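Local coordinates for protein 3-hydroxyisobutyrate dehydrogenase (Salmonella typhimurium, PDB 3G0O) that probably oxidises L-threonate to 2-oxo-tetronate, passing the hydride to NAD(+) or, with lower preference, to NADP(+), at residues Leu121-Asp125 with Ser147-Phe151; Val142-Gly146 with Ala174-Lys179; Ile180-Leu184 with Asp248-Val252. All blocks are in the same frame, centred on the assembly; numbering follows the deposited sequence.

Interaction 1 (Leu121-Asp125 with Ser147-Phe151)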
# COMPACT_ATOMS: atom_id res chain seq x y z
N LEU A 121 -20.07 28.88 18.19
CA LEU A 121 -20.23 27.76 17.26
C LEU A 121 -19.21 26.68 17.63
O LEU A 121 -18.13 26.98 18.16
CB LEU A 121 -19.98 28.24 15.82
CG LEU A 121 -20.87 29.39 15.34
CD1 LEU A 121 -20.44 29.85 13.96
CD2 LEU A 121 -22.33 28.95 15.34
N ASN A 122 -19.55 25.43 17.36
CA ASN A 122 -18.66 24.31 17.66
C ASN A 122 -17.95 23.88 16.38
O ASN A 122 -18.58 23.77 15.32
CB ASN A 122 -19.44 23.13 18.21
CG ASN A 122 -20.25 23.48 19.44
OD1 ASN A 122 -21.48 23.53 19.40
ND2 ASN A 122 -19.56 23.73 20.54
N MSE A 123 -16.65 23.64 16.45
CA MSE A 123 -15.94 23.19 15.27
C MSE A 123 -15.25 21.87 15.52
O MSE A 123 -14.71 21.63 16.60
CB MSE A 123 -14.88 24.20 14.83
CG MSE A 123 -14.39 23.91 13.42
SE MSE A 123 -12.57 24.41 13.08
CE MSE A 123 -11.73 22.87 13.88
N LEU A 124 -15.29 20.99 14.52
CA LEU A 124 -14.64 19.70 14.63
C LEU A 124 -13.54 19.64 13.58
O LEU A 124 -13.79 19.80 12.38
CB LEU A 124 -15.63 18.56 14.38
CG LEU A 124 -15.12 17.16 14.76
CD1 LEU A 124 -14.92 17.10 16.27
CD2 LEU A 124 -16.12 16.09 14.33
N ASP A 125 -12.31 19.45 14.03
CA ASP A 125 -11.16 19.33 13.14
C ASP A 125 -11.31 17.90 12.65
O ASP A 125 -10.82 16.97 13.28
CB ASP A 125 -9.87 19.51 13.95
CG ASP A 125 -8.62 19.29 13.13
OD1 ASP A 125 -8.71 19.35 11.89
OD2 ASP A 125 -7.55 19.08 13.73
N SER A 147 -13.98 19.46 20.83
CA SER A 147 -14.77 19.39 22.05
C SER A 147 -15.90 18.36 22.04
O SER A 147 -16.32 17.88 20.99
CB SER A 147 -15.38 20.76 22.36
OG SER A 147 -16.37 21.08 21.39
N GLU A 148 -16.38 18.04 23.23
CA GLU A 148 -17.47 17.09 23.40
C GLU A 148 -18.71 17.69 22.76
O GLU A 148 -19.55 16.97 22.20
CB GLU A 148 -17.71 16.83 24.89
CG GLU A 148 -18.81 15.81 25.16
CD GLU A 148 -18.54 14.48 24.49
OE1 GLU A 148 -17.45 13.91 24.72
OE2 GLU A 148 -19.41 14.01 23.73
N ALA A 149 -18.82 19.01 22.83
CA ALA A 149 -19.96 19.71 22.26
C ALA A 149 -19.98 19.53 20.75
O ALA A 149 -21.04 19.34 20.16
CB ALA A 149 -19.89 21.19 22.62
N ALA A 150 -18.81 19.59 20.12
CA ALA A 150 -18.73 19.43 18.66
C ALA A 150 -19.06 17.99 18.26
O ALA A 150 -19.84 17.76 17.34
CB ALA A 150 -17.34 19.81 18.16
N PHE A 151 -18.45 17.03 18.95
CA PHE A 151 -18.69 15.62 18.66
C PHE A 151 -20.15 15.25 18.84
O PHE A 151 -20.73 14.53 18.02
CB PHE A 151 -17.83 14.73 19.57
CG PHE A 151 -16.44 14.47 19.03
CD1 PHE A 151 -16.26 13.67 17.91
CD2 PHE A 151 -15.33 15.05 19.64
CE1 PHE A 151 -14.98 13.44 17.40
CE2 PHE A 151 -14.05 14.83 19.12
CZ PHE A 151 -13.87 14.02 18.00
O HOH W 1 -13.98 21.81 19.14

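Interaction 2 (Val142-Gly146 with Ala174-Lys179)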
# COMPACT_ATOMS: atom_id res chain seq x y z
N VAL A 142 -12.79 9.02 9.50
CA VAL A 142 -12.60 10.37 10.00
C VAL A 142 -11.55 10.41 11.10
O VAL A 142 -11.57 9.59 12.02
CB VAL A 142 -13.92 10.95 10.56
CG1 VAL A 142 -13.75 12.43 10.87
CG2 VAL A 142 -15.05 10.73 9.56
N MSE A 143 -10.61 11.34 10.98
CA MSE A 143 -9.58 11.53 11.98
C MSE A 143 -9.91 12.89 12.58
O MSE A 143 -9.47 13.94 12.08
CB MSE A 143 -8.18 11.49 11.34
CG MSE A 143 -8.04 12.17 10.00
SE MSE A 143 -6.87 11.15 8.79
CE MSE A 143 -8.26 10.40 7.67
N ALA A 144 -10.69 12.87 13.64
CA ALA A 144 -11.17 14.10 14.26
C ALA A 144 -10.71 14.40 15.67
O ALA A 144 -10.41 13.51 16.47
CB ALA A 144 -12.69 14.12 14.22
N SER A 145 -10.67 15.69 15.97
CA SER A 145 -10.30 16.17 17.30
C SER A 145 -11.15 17.42 17.55
O SER A 145 -11.40 18.21 16.64
CB SER A 145 -8.81 16.51 17.37
OG SER A 145 -8.47 17.59 16.52
N GLY A 146 -11.60 17.58 18.79
CA GLY A 146 -12.43 18.72 19.13
C GLY A 146 -13.22 18.46 20.40
O GLY A 146 -13.16 17.36 20.96
N ALA A 174 -5.13 18.24 16.38
CA ALA A 174 -4.61 16.88 16.32
C ALA A 174 -5.13 16.12 15.11
O ALA A 174 -4.41 15.34 14.49
CB ALA A 174 -4.94 16.13 17.60
N GLY A 175 -6.40 16.33 14.79
CA GLY A 175 -6.98 15.66 13.64
C GLY A 175 -6.22 16.01 12.38
O GLY A 175 -5.90 15.13 11.58
N SER A 176 -5.93 17.30 12.18
CA SER A 176 -5.21 17.72 10.99
C SER A 176 -3.78 17.18 10.97
O SER A 176 -3.23 16.92 9.90
CB SER A 176 -5.19 19.25 10.87
OG SER A 176 -6.46 19.75 10.49
N THR A 177 -3.18 17.02 12.15
CA THR A 177 -1.83 16.48 12.22
C THR A 177 -1.83 15.03 11.73
O THR A 177 -0.92 14.60 11.02
CB THR A 177 -1.28 16.51 13.67
OG1 THR A 177 -1.09 17.88 14.07
CG2 THR A 177 0.06 15.77 13.76
N VAL A 178 -2.87 14.29 12.09
CA VAL A 178 -2.98 12.90 11.66
C VAL A 178 -3.18 12.83 10.15
O VAL A 178 -2.61 11.97 9.49
CB VAL A 178 -4.15 12.19 12.38
CG1 VAL A 178 -4.40 10.82 11.76
CG2 VAL A 178 -3.82 12.05 13.86
N LYS A 179 -4.00 13.75 9.62
CA LYS A 179 -4.26 13.80 8.18
C LYS A 179 -2.96 14.09 7.42
O LYS A 179 -2.72 13.52 6.36
CB LYS A 179 -5.29 14.89 7.86
CG LYS A 179 -5.63 15.04 6.37
CD LYS A 179 -6.11 13.72 5.77
CE LYS A 179 -6.41 13.83 4.28
NZ LYS A 179 -7.55 14.74 3.99

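Interaction 3 (Ile180-Leu184 with Asp248-Val252)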
# COMPACT_ATOMS: atom_id res chain seq x y z
N ILE A 180 -2.14 14.98 7.96
CA ILE A 180 -0.88 15.33 7.32
C ILE A 180 0.00 14.09 7.21
O ILE A 180 0.56 13.81 6.15
CB ILE A 180 -0.12 16.41 8.13
CG1 ILE A 180 -0.85 17.75 8.00
CG2 ILE A 180 1.33 16.53 7.63
CD1 ILE A 180 -0.35 18.83 8.92
N ILE A 181 0.12 13.35 8.31
CA ILE A 181 0.94 12.14 8.29
C ILE A 181 0.35 11.16 7.28
O ILE A 181 1.08 10.53 6.51
CB ILE A 181 1.00 11.50 9.69
CG1 ILE A 181 1.62 12.50 10.67
CG2 ILE A 181 1.81 10.22 9.65
CD1 ILE A 181 1.65 12.04 12.10
N HIS A 182 -0.98 11.05 7.26
CA HIS A 182 -1.63 10.16 6.31
C HIS A 182 -1.28 10.52 4.86
O HIS A 182 -1.04 9.64 4.04
CB HIS A 182 -3.16 10.20 6.48
CG HIS A 182 -3.90 9.40 5.45
ND1 HIS A 182 -4.29 9.93 4.24
CD2 HIS A 182 -4.25 8.09 5.43
CE1 HIS A 182 -4.85 8.98 3.51
NE2 HIS A 182 -4.84 7.86 4.20
N GLN A 183 -1.25 11.81 4.56
CA GLN A 183 -0.95 12.26 3.20
C GLN A 183 0.49 11.97 2.79
O GLN A 183 0.80 11.91 1.59
CB GLN A 183 -1.25 13.75 3.03
CG GLN A 183 -2.74 14.08 3.06
CD GLN A 183 -3.55 13.22 2.10
OE1 GLN A 183 -3.98 12.11 2.45
NE2 GLN A 183 -3.77 13.72 0.89
N LEU A 184 1.38 11.81 3.77
CA LEU A 184 2.77 11.48 3.48
C LEU A 184 2.73 10.11 2.81
O LEU A 184 3.34 9.89 1.76
CB LEU A 184 3.59 11.42 4.77
CG LEU A 184 5.10 11.09 4.68
CD1 LEU A 184 5.77 11.42 6.00
CD2 LEU A 184 5.32 9.62 4.32
N ASP A 248 -0.08 19.09 -0.50
CA ASP A 248 -0.08 18.23 0.67
C ASP A 248 1.30 17.80 1.15
O ASP A 248 1.57 17.83 2.35
CB ASP A 248 -0.96 16.99 0.42
CG ASP A 248 -2.44 17.31 0.47
OD1 ASP A 248 -2.80 18.51 0.61
OD2 ASP A 248 -3.26 16.37 0.36
N LEU A 249 2.16 17.39 0.23
CA LEU A 249 3.50 16.98 0.62
C LEU A 249 4.30 18.20 1.07
O LEU A 249 5.30 18.08 1.77
CB LEU A 249 4.20 16.26 -0.54
CG LEU A 249 3.66 14.84 -0.80
CD1 LEU A 249 4.28 14.27 -2.06
CD2 LEU A 249 3.96 13.94 0.39
N GLY A 250 3.84 19.38 0.66
CA GLY A 250 4.49 20.60 1.08
C GLY A 250 4.16 20.81 2.55
O GLY A 250 5.01 21.21 3.35
N LEU A 251 2.91 20.51 2.91
CA LEU A 251 2.47 20.65 4.29
C LEU A 251 3.19 19.63 5.17
O LEU A 251 3.55 19.91 6.32
CB LEU A 251 0.95 20.46 4.38
CG LEU A 251 0.30 20.60 5.75
CD1 LEU A 251 0.74 21.89 6.42
CD2 LEU A 251 -1.22 20.57 5.58
N VAL A 252 3.41 18.43 4.62
CA VAL A 252 4.13 17.39 5.35
C VAL A 252 5.56 17.90 5.61
O VAL A 252 6.08 17.79 6.72
CB VAL A 252 4.20 16.08 4.52
CG1 VAL A 252 5.25 15.14 5.10
CG2 VAL A 252 2.83 15.39 4.54

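Interaction 1 (Leu121-Asp125 with Ser147-Phe151)
Leu124 of strand 122-129 points its side chain at the first turn of helix 148-161, where it meets Ala150 and Phe151. Its CB passes 4.3 Å from Ala150 CB, a loose start to the contact. With CG anti to the backbone N (chi1 -167°), the branch is sent toward the aromatic ring; CG itself stays farther off, and CD1 does the touching. This methyl lies 3.6 Å from the centroid of the Phe151 ring, almost straight over the centre, a CH-pi contact over the face, and also borders Ala150 CB. The two side chains cross at about a right angle. Two residues back along the strand, Asn122 CB presses on the backbone of the helix, 3.8 Å from Ala150 CA. Between these two strand residues, Met123 O lies 3.6 Å from Ala150 CB. That carbonyl is reached by a water, which donates to Met123 O at 2.6 Å and accepts from Ser147 N at 2.9 Å, so strand and helix start are joined although no direct hydrogen bond spans them. Ser147 is the N-cap: its OG takes the amide Ala150 N at 3.1 Å (N-H...O 151°). This is the Rossmann-type nucleotide-binding domain, and helix 148-161 is the crossover between strands 140-145 and 162-169. The helix covers one face of the sheet here, with Phe151 also resting on Ala144 and making a cation-pi contact with Arg167, while Met123 turns away from it to pack against Ile112, Ala113 and Leu116 of helix 106-117.

Interaction 2 (Val142-Gly146 with Ala174-Lys179)
Ala144 and Gly175 bring strand 142-145 and the first turns of helix 174-202 within 4.5 Å between their CA atoms, the two axes running 148° apart in direction with a closest approach of 6.4 Å. The bare backbone of Gly175 makes this possible: Met143 O lies directly against Gly175 CA at 3.4 Å. Next to this spot Ser145 supplies the polar link. Its OG, turned between the backbone N and the carbonyl carbon (chi1 65°), accepts the first-turn amide Gly175 N at 3.0 Å in a fairly straight bond (N-H...O 159°). The same hydroxyl is hydrogen-bonded to Thr171 O, so two partners fix its rotation, and Ser145 CB packs beside Ala174 CB. Strand 140-145 belongs to the Rossmann-type sheet, whereas helix 174-202 is the long helix that leads into the all-helical, 6-phosphogluconate dehydrogenase-like C-terminal domain; the contact thus lies where the start of that helix packs on the sheet before running on into the helical domain. One turn on along the helix, Val178 and Lys179 are met by Met143 of the strand, a selenomethionine. Its CB touches Val178 CG1 at 3.9 Å, and the chain then bends so that SE settles 3.8 Å from Lys179 CA, with the aliphatic Lys179 CD 4.0 Å from SE. The second subunit also packs here, its Val213 on Met143 and its Met210 on Val178. Lys179, the predicted active-site residue, carries its amino end away from the strand to a hydrogen bond between NZ and Thr103 OG1 and a weak one to Val128 O. A bound L(+)-tartaric acid lies about 5 Å from the Lys179 side chain.

Interaction 3 (Ile180-Leu184 with Asp248-Val252)
Val252 is wedged against Ile180 where the helices are tightest: Val252 CG2 sits 3.2 Å from Ile180 O and 3.6 Å from Ile180 CG2, the two side chains lying alongside and pointing in opposite senses. Val252 CG1 meets Leu184 CD1 at 3.9 Å, and both methyls border Leu184 CB. On the side nearer solvent, at partly exposed Leu251, the side chains of Ile180 and Leu251 cross at about a right angle, with Ile180 CD1 3.7 Å from Leu251 CG. The contact is sparser at buried Leu249, whose CD2 lies 3.9 Å from Gln183 O; its side chain also packs on Ala269, Leu270 and Phe273 of helix 264-281. Helices 174-202 and 242-258 belong to the all-helical C-terminal domain; their short segments here run 117° apart, so the close packing is confined to one crossing. A buried polar pair completes it. Bent at chi2 (-51°), Gln183 points its amide at the acid, and NE2 donates to Asp248 OD2 at 2.8 Å (163°), meeting the carboxylate on its anti side, a little out of its plane. Gln183 OE1 accepts from His182 ND1 at 2.8 Å, in the carbonyl plane and at the edge of the imidazole. With both ends engaged, the amide is held in one orientation, about 3 Å from the side chain of the predicted active-site Lys179.

In the fold
Followed from the N terminus, the chain lays down strand 122-129, turns back as strand 140-145 and enters helix 148-161, where interaction 1 closes its loop. Interaction 2 has by then already opened on strand 140-145 and closes only at helix 174-202, so the two contacts cross. They also touch: Asp125 OD1 pairs with Ser176 OG, and neighbouring strands bond through Asp125 O and Ser145 N. Interaction 3 opens directly after interaction 2 on the same helix and, 63 largely helical residues later, closes at helix 242-258. It therefore follows in series, and helix 174-202 carries the connection from the Rossmann-type sheet into the helical domain.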